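Long-range contacts in angiopoietin-related protein 6 (Homo sapiens, PDB 6Y43), which probably acts as a secreted growth factor of the angiopoietin-like family, with a calcium-binding, fibrinogen-like globular domain: residues 20-26 and 37-42; 124-129 and 143-148; 164-168 and 194-199. All coordinates share one frame; numbering follows the deposited sequence.

In the fold
Running from the N terminus, the chain first closes contact 1, where residues 20-26 and 37-42 meet across the hairpin of strands 24-30 and 33-40, an outer part of the large antiparallel sheet. Strand 127-133, paired with 108-118 in that same sheet, then opens contact 2, and the loop 143-148 comes back on its first residues and those just before them. Contact 3 ties the end of helix 162-166 to the loop 194-199 and closes a 25-residue excursion without helix or strand. The three closures follow in series; none nests or crosses. Contacts 2 and 3 are neighbours, their nearest atoms about 6 Å apart, while contact 1 lies across the chain's centre from both.

Contact 1. Residues 20-26 and 37-42; sequences HEQSGVY and VWCEQQ
The indole of W38 takes the backbone of G24 on one face: G24 CA stands 3.5 Å from the centroid of the six-membered ring and only 4° off its normal, a CH-pi contact flanked on the same face by S23 C and V25 N. V25 CG2 reaches W38 CE3 obliquely at 3.8 Å, its side chain crossing the tryptophan at about a right angle. W38 holds CG anti to its backbone N (chi1 -170°), which swings the indole alongside the neighbouring strand; R53 adds a cation-pi contact. The phenol of Y26 has H20 CB and Q22 O at its edge, in plane, while C39 SG approaches obliquely, 3.3 Å from Y26 CD1, a sulfur-aromatic contact. That sulfur is bound to C12, so the ring packs against a disulfide. Y26 OH donates to Q22 O at 2.7 Å, fixing the phenol along its own chain.

Between these groups runs an antiparallel beta hairpin, part of the fibrinogen-like globe. G24-C39 and Y26-V37 are hydrogen-bonded pairs, V25-W38 the non-hydrogen-bonded pair between them; C39 N meets G24 O at 2.8 Å. At G24's backbone angles a CB would jam against the preceding carbonyl oxygen.

Beyond the strands the side chains take over. S23 OG receives Q41 N at 2.9 Å in an almost straight bond (174°), and a water links it to E40 OE2, which also accepts from the amides of Q42 and L43. Q42, bent at chi2, brings NE2 to E21 O at 2.9 Å, on a lone pair in the carbonyl plane. Q41 CG lies close to Q22 O and Y26 OH, while its OE1 turns to G47 N.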
loop_
_atom_site.group_PDB
_atom_site.type_symbol
_atom_site.label_atom_id
_atom_site.label_comp_id
_atom_site.label_asym_id
_atom_site.label_seq_id
_atom_site.Cartn_x
_atom_site.Cartn_y
_atom_site.Cartn_z
ATOM N N HIS A 20 21.917 -7.095 -3.721
ATOM C CA HIS A 20 20.899 -8.089 -3.409
ATOM C C HIS A 20 19.802 -7.915 -4.441
ATOM O O HIS A 20 19.025 -6.952 -4.389
ATOM C CB HIS A 20 20.440 -7.930 -1.965
ATOM C CG HIS A 20 21.557 -8.118 -0.993
ATOM N ND1 HIS A 20 22.078 -9.361 -0.698
ATOM C CD2 HIS A 20 22.304 -7.223 -0.305
ATOM C CE1 HIS A 20 23.084 -9.224 0.147
ATOM N NE2 HIS A 20 23.240 -7.938 0.402
ATOM N N GLU A 21 19.788 -8.824 -5.421
ATOM C CA GLU A 21 18.908 -8.733 -6.577
ATOM C C GLU A 21 17.665 -9.608 -6.460
ATOM O O GLU A 21 16.811 -9.566 -7.353
ATOM C CB GLU A 21 19.671 -9.142 -7.843
ATOM C CG GLU A 21 21.123 -8.723 -7.888
ATOM C CD GLU A 21 21.723 -8.870 -9.286
ATOM O OE1 GLU A 21 22.318 -7.892 -9.788
ATOM O OE2 GLU A 21 21.585 -9.966 -9.884
ATOM N N GLN A 22 17.544 -10.417 -5.404
ATOM C CA GLN A 22 16.439 -11.358 -5.285
ATOM C C GLN A 22 15.359 -10.781 -4.381
ATOM O O GLN A 22 15.637 -10.357 -3.254
ATOM C CB GLN A 22 16.884 -12.698 -4.702
ATOM C CG GLN A 22 17.799 -13.508 -5.546
ATOM C CD GLN A 22 18.223 -14.754 -4.802
ATOM O OE1 GLN A 22 19.035 -14.695 -3.874
ATOM N NE2 GLN A 22 17.637 -15.872 -5.165
ATOM N N SER A 23 14.127 -10.804 -4.859
ATOM C CA SER A 23 13.029 -10.389 -4.009
ATOM C C SER A 23 12.857 -11.371 -2.856
ATOM O O SER A 23 13.207 -12.546 -2.947
ATOM C CB SER A 23 11.757 -10.274 -4.847
ATOM O OG SER A 23 11.975 -9.333 -5.895
ATOM N N GLY A 24 12.344 -10.859 -1.754
ATOM C CA GLY A 24 12.115 -11.662 -0.573
ATOM C C GLY A 24 12.015 -10.761 0.638
ATOM O O GLY A 24 11.827 -9.557 0.519
ATOM N N VAL A 25 12.138 -11.384 1.812
ATOM C CA VAL A 25 12.008 -10.669 3.080
ATOM C C VAL A 25 13.359 -10.099 3.505
ATOM O O VAL A 25 14.374 -10.823 3.565
ATOM C CB VAL A 25 11.414 -11.583 4.165
ATOM C CG1 VAL A 25 11.254 -10.818 5.488
ATOM C CG2 VAL A 25 10.104 -12.142 3.728
ATOM N N TYR A 26 13.378 -8.793 3.782
ATOM C CA TYR A 26 14.556 -8.087 4.254
ATOM C C TYR A 26 14.243 -7.400 5.573
ATOM O O TYR A 26 13.090 -7.075 5.867
ATOM C CB TYR A 26 15.035 -7.030 3.250
ATOM C CG TYR A 26 15.609 -7.557 1.964
ATOM C CD1 TYR A 26 14.821 -8.226 1.037
ATOM C CD2 TYR A 26 16.944 -7.357 1.649
ATOM C CE1 TYR A 26 15.357 -8.693 -0.155
ATOM C CE2 TYR A 26 17.477 -7.832 0.453
ATOM C CZ TYR A 26 16.684 -8.495 -0.435
ATOM O OH TYR A 26 17.223 -8.949 -1.621
ATOM N N VAL A 37 10.285 -6.750 6.011
ATOM C CA VAL A 37 9.434 -6.312 4.915
ATOM C C VAL A 37 9.780 -7.158 3.706
ATOM O O VAL A 37 10.872 -7.718 3.620
ATOM C CB VAL A 37 9.631 -4.822 4.562
ATOM C CG1 VAL A 37 9.619 -4.002 5.800
ATOM C CG2 VAL A 37 10.943 -4.654 3.787
ATOM N N TRP A 38 8.852 -7.229 2.749
ATOM C CA TRP A 38 9.166 -7.765 1.429
ATOM C C TRP A 38 9.748 -6.659 0.552
ATOM O O TRP A 38 9.179 -5.559 0.473
ATOM C CB TRP A 38 7.922 -8.354 0.763
ATOM C CG TRP A 38 8.224 -9.137 -0.478
ATOM C CD1 TRP A 38 8.384 -8.646 -1.757
ATOM C CD2 TRP A 38 8.424 -10.550 -0.567
ATOM N NE1 TRP A 38 8.657 -9.676 -2.621
ATOM C CE2 TRP A 38 8.672 -10.856 -1.927
ATOM C CE3 TRP A 38 8.386 -11.591 0.365
ATOM C CZ2 TRP A 38 8.923 -12.159 -2.371
ATOM C CZ3 TRP A 38 8.623 -12.892 -0.086
ATOM C CH2 TRP A 38 8.884 -13.155 -1.433
ATOM N N CYS A 39 10.875 -6.949 -0.098
ATOM C CA CYS A 39 11.504 -6.067 -1.075
ATOM C C CYS A 39 11.301 -6.654 -2.462
ATOM O O CYS A 39 11.652 -7.818 -2.696
ATOM C CB CYS A 39 13.017 -5.934 -0.856
ATOM S SG CYS A 39 13.611 -5.183 0.639
ATOM N N GLU A 40 10.727 -5.855 -3.369
ATOM C CA GLU A 40 10.657 -6.176 -4.794
ATOM C C GLU A 40 11.947 -5.653 -5.427
ATOM O O GLU A 40 12.156 -4.438 -5.536
ATOM C CB GLU A 40 9.409 -5.562 -5.431
ATOM C CG GLU A 40 9.441 -5.589 -6.946
ATOM C CD GLU A 40 9.562 -6.987 -7.476
ATOM O OE1 GLU A 40 8.697 -7.830 -7.154
ATOM O OE2 GLU A 40 10.516 -7.232 -8.235
ATOM N N GLN A 41 12.838 -6.561 -5.806
ATOM C CA GLN A 41 14.168 -6.161 -6.239
ATOM C C GLN A 41 14.392 -6.239 -7.744
ATOM O O GLN A 41 15.516 -6.001 -8.190
ATOM C CB GLN A 41 15.236 -7.017 -5.548
ATOM C CG GLN A 41 15.216 -6.912 -4.041
ATOM C CD GLN A 41 15.596 -5.544 -3.523
ATOM O OE1 GLN A 41 15.113 -4.520 -3.996
ATOM N NE2 GLN A 41 16.447 -5.520 -2.508
ATOM N N GLN A 42 13.383 -6.574 -8.530
ATOM C CA GLN A 42 13.553 -6.659 -9.982
ATOM C C GLN A 42 12.711 -5.653 -10.746
ATOM O O GLN A 42 13.212 -5.008 -11.671
ATOM C CB GLN A 42 13.209 -8.072 -10.466
ATOM C CG GLN A 42 14.245 -9.093 -10.129
ATOM C CD GLN A 42 15.543 -8.876 -10.886
ATOM O OE1 GLN A 42 15.558 -8.793 -12.119
ATOM N NE2 GLN A 42 16.642 -8.755 -10.146
HETATM O O HOH W 1 11.090 -9.995 -8.462
#

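Contact 2. Residues 124-129 and 143-148; sequences HYRLRL and HNDKPF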
loop_
_atom_site.group_PDB
_atom_site.type_symbol
_atom_site.label_atom_id
_atom_site.label_comp_id
_atom_site.label_asym_id
_atom_site.label_seq_id
_atom_site.Cartn_x
_atom_site.Cartn_y
_atom_site.Cartn_z
ATOM N N HIS A 124 -4.055 12.390 11.756
ATOM C CA HIS A 124 -4.856 11.303 11.203
ATOM C C HIS A 124 -4.211 10.662 9.977
ATOM O O HIS A 124 -4.918 10.156 9.099
ATOM C CB HIS A 124 -6.273 11.790 10.852
ATOM C CG HIS A 124 -7.028 12.331 12.035
ATOM N ND1 HIS A 124 -8.233 13.000 11.929
ATOM C CD2 HIS A 124 -6.736 12.290 13.357
ATOM C CE1 HIS A 124 -8.643 13.348 13.137
ATOM N NE2 HIS A 124 -7.765 12.912 14.018
ATOM N N TYR A 125 -2.879 10.706 9.905
ATOM C CA TYR A 125 -2.133 10.048 8.837
ATOM C C TYR A 125 -2.660 10.454 7.460
ATOM O O TYR A 125 -2.705 9.656 6.520
ATOM C CB TYR A 125 -2.168 8.535 9.018
ATOM C CG TYR A 125 -1.418 8.022 10.247
ATOM C CD1 TYR A 125 -0.037 8.100 10.329
ATOM C CD2 TYR A 125 -2.107 7.457 11.301
ATOM C CE1 TYR A 125 0.648 7.623 11.436
ATOM C CE2 TYR A 125 -1.440 6.963 12.422
ATOM C CZ TYR A 125 -0.061 7.038 12.469
ATOM O OH TYR A 125 0.618 6.576 13.581
ATOM N N ARG A 126 -2.996 11.736 7.331
ATOM C CA ARG A 126 -3.427 12.303 6.063
ATOM C C ARG A 126 -2.438 11.969 4.948
ATOM O O ARG A 126 -1.229 12.104 5.110
ATOM C CB ARG A 126 -3.551 13.824 6.199
ATOM C CG ARG A 126 -4.815 14.300 6.859
ATOM C CD ARG A 126 -4.975 15.844 6.819
ATOM N NE ARG A 126 -6.215 16.142 7.520
ATOM C CZ ARG A 126 -7.378 16.325 6.924
ATOM N NH1 ARG A 126 -7.463 16.321 5.591
ATOM N NH2 ARG A 126 -8.456 16.549 7.662
ATOM N N LEU A 127 -2.981 11.586 3.803
ATOM C CA LEU A 127 -2.186 11.233 2.637
ATOM C C LEU A 127 -1.690 12.464 1.884
ATOM O O LEU A 127 -2.422 13.448 1.729
ATOM C CB LEU A 127 -3.021 10.383 1.689
ATOM C CG LEU A 127 -2.420 9.862 0.380
ATOM C CD1 LEU A 127 -1.265 8.890 0.644
ATOM C CD2 LEU A 127 -3.530 9.216 -0.413
ATOM N N ARG A 128 -0.421 12.411 1.445
ATOM C CA ARG A 128 0.142 13.383 0.495
ATOM C C ARG A 128 0.747 12.602 -0.675
ATOM O O ARG A 128 1.430 11.637 -0.441
ATOM C CB ARG A 128 1.213 14.234 1.174
ATOM C CG ARG A 128 0.743 15.425 1.993
ATOM C CD ARG A 128 0.423 14.927 3.380
ATOM N NE ARG A 128 -0.050 15.970 4.274
ATOM C CZ ARG A 128 -1.284 16.471 4.278
ATOM N NH1 ARG A 128 -2.191 16.019 3.411
ATOM N NH2 ARG A 128 -1.620 17.422 5.147
ATOM N N LEU A 129 0.496 12.964 -1.921
ATOM C CA LEU A 129 0.948 12.181 -3.088
ATOM C C LEU A 129 1.884 13.078 -3.895
ATOM O O LEU A 129 1.974 14.304 -3.591
ATOM C CB LEU A 129 -0.283 11.775 -3.865
ATOM C CG LEU A 129 -1.042 10.597 -3.283
ATOM C CD1 LEU A 129 -2.246 10.326 -4.127
ATOM C CD2 LEU A 129 -0.013 9.437 -3.262
ATOM N N HIS A 143 -7.898 10.686 -3.357
ATOM C CA HIS A 143 -7.705 10.465 -1.940
ATOM C C HIS A 143 -6.629 11.351 -1.349
ATOM O O HIS A 143 -6.385 11.301 -0.140
ATOM C CB HIS A 143 -7.363 9.002 -1.737
ATOM C CG HIS A 143 -8.466 8.105 -2.180
ATOM N ND1 HIS A 143 -9.547 7.827 -1.376
ATOM C CD2 HIS A 143 -8.720 7.510 -3.367
ATOM C CE1 HIS A 143 -10.382 7.032 -2.022
ATOM N NE2 HIS A 143 -9.904 6.822 -3.233
ATOM N N ASN A 144 -5.998 12.172 -2.177
ATOM C CA ASN A 144 -4.986 13.098 -1.686
ATOM C C ASN A 144 -5.554 14.017 -0.601
ATOM O O ASN A 144 -6.667 14.544 -0.723
ATOM C CB ASN A 144 -4.489 13.899 -2.876
ATOM C CG ASN A 144 -3.137 14.480 -2.685
ATOM O OD1 ASN A 144 -2.580 14.468 -1.587
ATOM N ND2 ASN A 144 -2.562 14.956 -3.783
ATOM N N ASP A 145 -4.768 14.209 0.460
ATOM C CA ASP A 145 -5.123 15.101 1.566
ATOM C C ASP A 145 -6.445 14.697 2.192
ATOM O O ASP A 145 -7.230 15.556 2.624
ATOM C CB ASP A 145 -5.183 16.563 1.109
ATOM C CG ASP A 145 -5.178 17.556 2.266
ATOM O OD1 ASP A 145 -4.809 17.195 3.403
ATOM O OD2 ASP A 145 -5.580 18.711 2.006
ATOM N N LYS A 146 -6.717 13.398 2.217
ATOM C CA LYS A 146 -7.780 12.848 3.018
ATOM C C LYS A 146 -7.198 12.132 4.239
ATOM O O LYS A 146 -6.121 11.526 4.153
ATOM C CB LYS A 146 -8.631 11.865 2.210
ATOM C CG LYS A 146 -9.483 12.514 1.098
ATOM C CD LYS A 146 -10.532 13.474 1.655
ATOM C CE LYS A 146 -11.113 14.310 0.541
ATOM N NZ LYS A 146 -12.060 15.339 1.093
ATOM N N PRO A 147 -7.872 12.220 5.375
ATOM C CA PRO A 147 -7.425 11.506 6.570
ATOM C C PRO A 147 -7.697 10.022 6.430
ATOM O O PRO A 147 -8.516 9.594 5.619
ATOM C CB PRO A 147 -8.261 12.126 7.684
ATOM C CG PRO A 147 -9.511 12.559 7.005
ATOM C CD PRO A 147 -9.137 12.950 5.607
ATOM N N PHE A 148 -6.982 9.231 7.235
ATOM C CA PHE A 148 -7.194 7.792 7.254
ATOM C C PHE A 148 -8.374 7.444 8.152
ATOM O O PHE A 148 -8.409 7.824 9.329
ATOM C CB PHE A 148 -5.923 7.074 7.735
ATOM C CG PHE A 148 -5.847 5.626 7.314
ATOM C CD1 PHE A 148 -5.353 5.286 6.069
ATOM C CD2 PHE A 148 -6.210 4.620 8.176
ATOM C CE1 PHE A 148 -5.257 3.958 5.677
ATOM C CE2 PHE A 148 -6.107 3.290 7.789
ATOM C CZ PHE A 148 -5.638 2.970 6.539
HETATM O O HOH W 2 -4.245 19.142 5.170
HETATM O O HOH W 3 -0.444 16.172 -1.400
#
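A type II beta turn, H143 to K146, docks on the start of strand 127-133 and the residues leading into it, an edge of the fibrinogen-like domain's sheet, and a salt-bridge network of R126, R128 and D145 joins the two. D145 OD1 serves both arginines: R128 NH1 bonds it at 2.9 Å, almost straight (177°) and in the guanidinium plane, though from above the carboxylate plane, and R126 NH1 stays longer at 3.5 Å. A water spans R128 NH2 and D145 OD1. R128 NE turns to E119, so this arginine bridges two carboxylates, with R126 CB over one face of its guanidinium. The extended R126 chain runs side by side with P147, whose CD lies over a guanidinium face, 3.8 Å from R126 NH1.

Most remaining bonds run through the backbone. D145 N reaches L127 O at 2.8 Å, while R128 NH1 comes to the same oxygen from the opposite face of its plane; L127 N donates to K146 O and F148 N to H124 O at 2.9 Å. F148 CB touches Y125 CB, and both side chains then lead away: the F148 ring meets W171 edge-to-face, and Y125 OH bonds E84. At the far end N144, its CG anti to the backbone N (chi1 -157°), brings OD1 to L129 N in a weak bond of 3.4 Å, with ND2 beside L129 CB.

Contact 3. Residues 164-168 and 194-199; sequences LYQRG and YQDGVY. With EDO (1,2-ethanediol), chain E; EDO (1,2-ethanediol), chain D.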
loop_
_atom_site.group_PDB
_atom_site.type_symbol
_atom_site.label_atom_id
_atom_site.label_comp_id
_atom_site.label_asym_id
_atom_site.label_seq_id
_atom_site.Cartn_x
_atom_site.Cartn_y
_atom_site.Cartn_z
ATOM N N LEU A 164 -17.419 1.169 6.706
ATOM C CA LEU A 164 -18.451 0.188 7.031
ATOM C C LEU A 164 -18.909 -0.551 5.786
ATOM O O LEU A 164 -19.190 -1.757 5.834
ATOM C CB LEU A 164 -19.642 0.894 7.684
ATOM C CG LEU A 164 -20.857 0.064 8.102
ATOM C CD1 LEU A 164 -20.490 -0.892 9.210
ATOM C CD2 LEU A 164 -21.982 0.993 8.543
ATOM N N TYR A 165 -19.010 0.160 4.669
ATOM C CA TYR A 165 -19.503 -0.456 3.448
ATOM C C TYR A 165 -18.387 -1.012 2.580
ATOM O O TYR A 165 -18.585 -2.044 1.933
ATOM C CB TYR A 165 -20.310 0.550 2.626
ATOM C CG TYR A 165 -21.454 1.191 3.391
ATOM C CD1 TYR A 165 -22.541 0.446 3.811
ATOM C CD2 TYR A 165 -21.422 2.535 3.694
ATOM C CE1 TYR A 165 -23.585 1.038 4.516
ATOM C CE2 TYR A 165 -22.460 3.139 4.399
ATOM C CZ TYR A 165 -23.529 2.383 4.808
ATOM O OH TYR A 165 -24.550 2.990 5.508
ATOM N N GLN A 166 -17.230 -0.344 2.515
ATOM C CA GLN A 166 -16.165 -0.801 1.622
ATOM C C GLN A 166 -15.096 -1.609 2.336
ATOM O O GLN A 166 -14.269 -2.229 1.663
ATOM C CB GLN A 166 -15.543 0.391 0.911
ATOM C CG GLN A 166 -16.556 1.098 0.037
ATOM C CD GLN A 166 -15.899 1.945 -0.998
ATOM O OE1 GLN A 166 -15.929 1.641 -2.184
ATOM N NE2 GLN A 166 -15.294 3.034 -0.552
ATOM N N ARG A 167 -15.126 -1.653 3.674
ATOM C CA ARG A 167 -14.516 -2.667 4.539
ATOM C C ARG A 167 -13.010 -2.537 4.707
ATOM O O ARG A 167 -12.402 -3.427 5.280
ATOM C CB ARG A 167 -14.831 -4.089 4.054
ATOM C CG ARG A 167 -16.273 -4.343 3.658
ATOM C CD ARG A 167 -17.249 -4.094 4.790
ATOM N NE ARG A 167 -17.052 -5.038 5.874
ATOM C CZ ARG A 167 -17.812 -5.117 6.961
ATOM N NH1 ARG A 167 -18.839 -4.290 7.130
ATOM N NH2 ARG A 167 -17.531 -6.026 7.893
ATOM N N GLY A 168 -12.386 -1.443 4.268
ATOM C CA GLY A 168 -10.973 -1.237 4.482
ATOM C C GLY A 168 -10.722 -0.155 5.514
ATOM O O GLY A 168 -11.612 0.536 5.995
ATOM N N TYR A 194 -22.508 -3.885 -1.946
ATOM C CA TYR A 194 -21.649 -2.723 -2.062
ATOM C C TYR A 194 -20.415 -3.051 -2.883
ATOM O O TYR A 194 -19.947 -4.194 -2.908
ATOM C CB TYR A 194 -21.215 -2.213 -0.682
ATOM C CG TYR A 194 -22.380 -1.860 0.222
ATOM C CD1 TYR A 194 -23.181 -0.754 -0.057
ATOM C CD2 TYR A 194 -22.693 -2.627 1.332
ATOM C CE1 TYR A 194 -24.239 -0.421 0.733
ATOM C CE2 TYR A 194 -23.774 -2.296 2.138
ATOM C CZ TYR A 194 -24.540 -1.190 1.829
ATOM O OH TYR A 194 -25.615 -0.830 2.607
ATOM N N GLN A 195 -19.890 -2.014 -3.536
ATOM C CA GLN A 195 -18.581 -2.080 -4.169
ATOM C C GLN A 195 -17.544 -2.106 -3.059
ATOM O O GLN A 195 -17.097 -1.057 -2.600
ATOM C CB GLN A 195 -18.358 -0.900 -5.107
ATOM C CG GLN A 195 -19.386 -0.823 -6.196
ATOM C CD GLN A 195 -19.025 0.163 -7.293
ATOM O OE1 GLN A 195 -18.271 1.111 -7.080
ATOM N NE2 GLN A 195 -19.561 -0.061 -8.468
ATOM N N ASP A 196 -17.181 -3.299 -2.597
ATOM C CA ASP A 196 -16.332 -3.444 -1.433
ATOM C C ASP A 196 -15.072 -4.225 -1.750
ATOM O O ASP A 196 -14.282 -4.492 -0.842
ATOM C CB ASP A 196 -17.093 -4.106 -0.288
ATOM C CG ASP A 196 -17.549 -5.526 -0.613
ATOM O OD1 ASP A 196 -17.025 -6.138 -1.564
ATOM O OD2 ASP A 196 -18.440 -6.025 0.105
ATOM N N GLY A 197 -14.815 -4.494 -3.026
ATOM C CA GLY A 197 -13.685 -5.306 -3.413
ATOM C C GLY A 197 -12.383 -4.529 -3.483
ATOM O O GLY A 197 -12.326 -3.317 -3.307
ATOM N N VAL A 198 -11.324 -5.258 -3.798
ATOM C CA VAL A 198 -9.999 -4.681 -3.975
ATOM C C VAL A 198 -9.953 -4.057 -5.361
ATOM O O VAL A 198 -9.612 -4.728 -6.344
ATOM C CB VAL A 198 -8.903 -5.748 -3.817
ATOM C CG1 VAL A 198 -7.561 -5.144 -4.099
ATOM C CG2 VAL A 198 -8.945 -6.409 -2.435
ATOM N N TYR A 199 -10.328 -2.776 -5.462
ATOM C CA TYR A 199 -10.570 -2.181 -6.768
ATOM C C TYR A 199 -9.777 -0.914 -7.030
ATOM O O TYR A 199 -9.249 -0.249 -6.141
ATOM C CB TYR A 199 -12.071 -1.919 -6.981
ATOM C CG TYR A 199 -12.748 -0.737 -6.271
ATOM C CD1 TYR A 199 -12.540 0.580 -6.691
ATOM C CD2 TYR A 199 -13.665 -0.955 -5.261
ATOM C CE1 TYR A 199 -13.219 1.663 -6.076
ATOM C CE2 TYR A 199 -14.344 0.110 -4.644
ATOM C CZ TYR A 199 -14.114 1.411 -5.057
ATOM O OH TYR A 199 -14.806 2.463 -4.476
HETATM C C1 EDO E . -15.427 4.684 -9.233
HETATM O O1 EDO E . -16.100 5.784 -8.619
HETATM C C2 EDO E . -15.778 3.438 -8.438
HETATM O O2 EDO E . -17.165 3.135 -8.639
HETATM C C1 EDO D . -11.820 -1.291 8.917
HETATM O O1 EDO D . -12.243 0.062 8.715
HETATM C C2 EDO D . -12.452 -1.827 10.205
HETATM O O2 EDO D . -11.984 -1.028 11.306
HETATM O O HOH W 4 -19.697 -4.698 2.106
#
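Y165 and Y194 make the tight part of this contact. Y165 CD1 presses over one face of the Y194 ring, 3.3 Å from Y194 CZ, and Y165 CB lies over the same ring, 4.1 Å from its centroid and 15° off the normal, a CH-pi contact. The ring planes stand obliquely, at 50°. L164 CD2 lies over a face of the Y165 ring. With an alanine in place of Y194 the phenol surface against Y165 CB and CD1 would be gone, and the Y165 ring would probably lose its cover on that side and be less firmly held.

Helix 162-166 starts at C162, which is disulfide-bonded to C175, and ends here as R167 takes a positive phi. This part of the fibrinogen-like fold carries the calcium site of D154, D156, Y158 and G160; the ion lies about 8 Å from the Y165 side chain.

Beside the rings D196 is buried and water-bridged. One water joins Y165 O to D196 OD2, and D196 CB rests 3.4 Å from Y165 O. D196 keeps its CG between backbone N and carbonyl carbon (chi1 63°), from where OD1 bonds H185 and OD2 also reaches S192. R167 CG passes D196 CB at 4.0 Å, while R167 NH1 folds back to L164 O. The loose side is at exposed Q195, whose OE1 accepts from an ethanediol, probably from the crystallisation liquor.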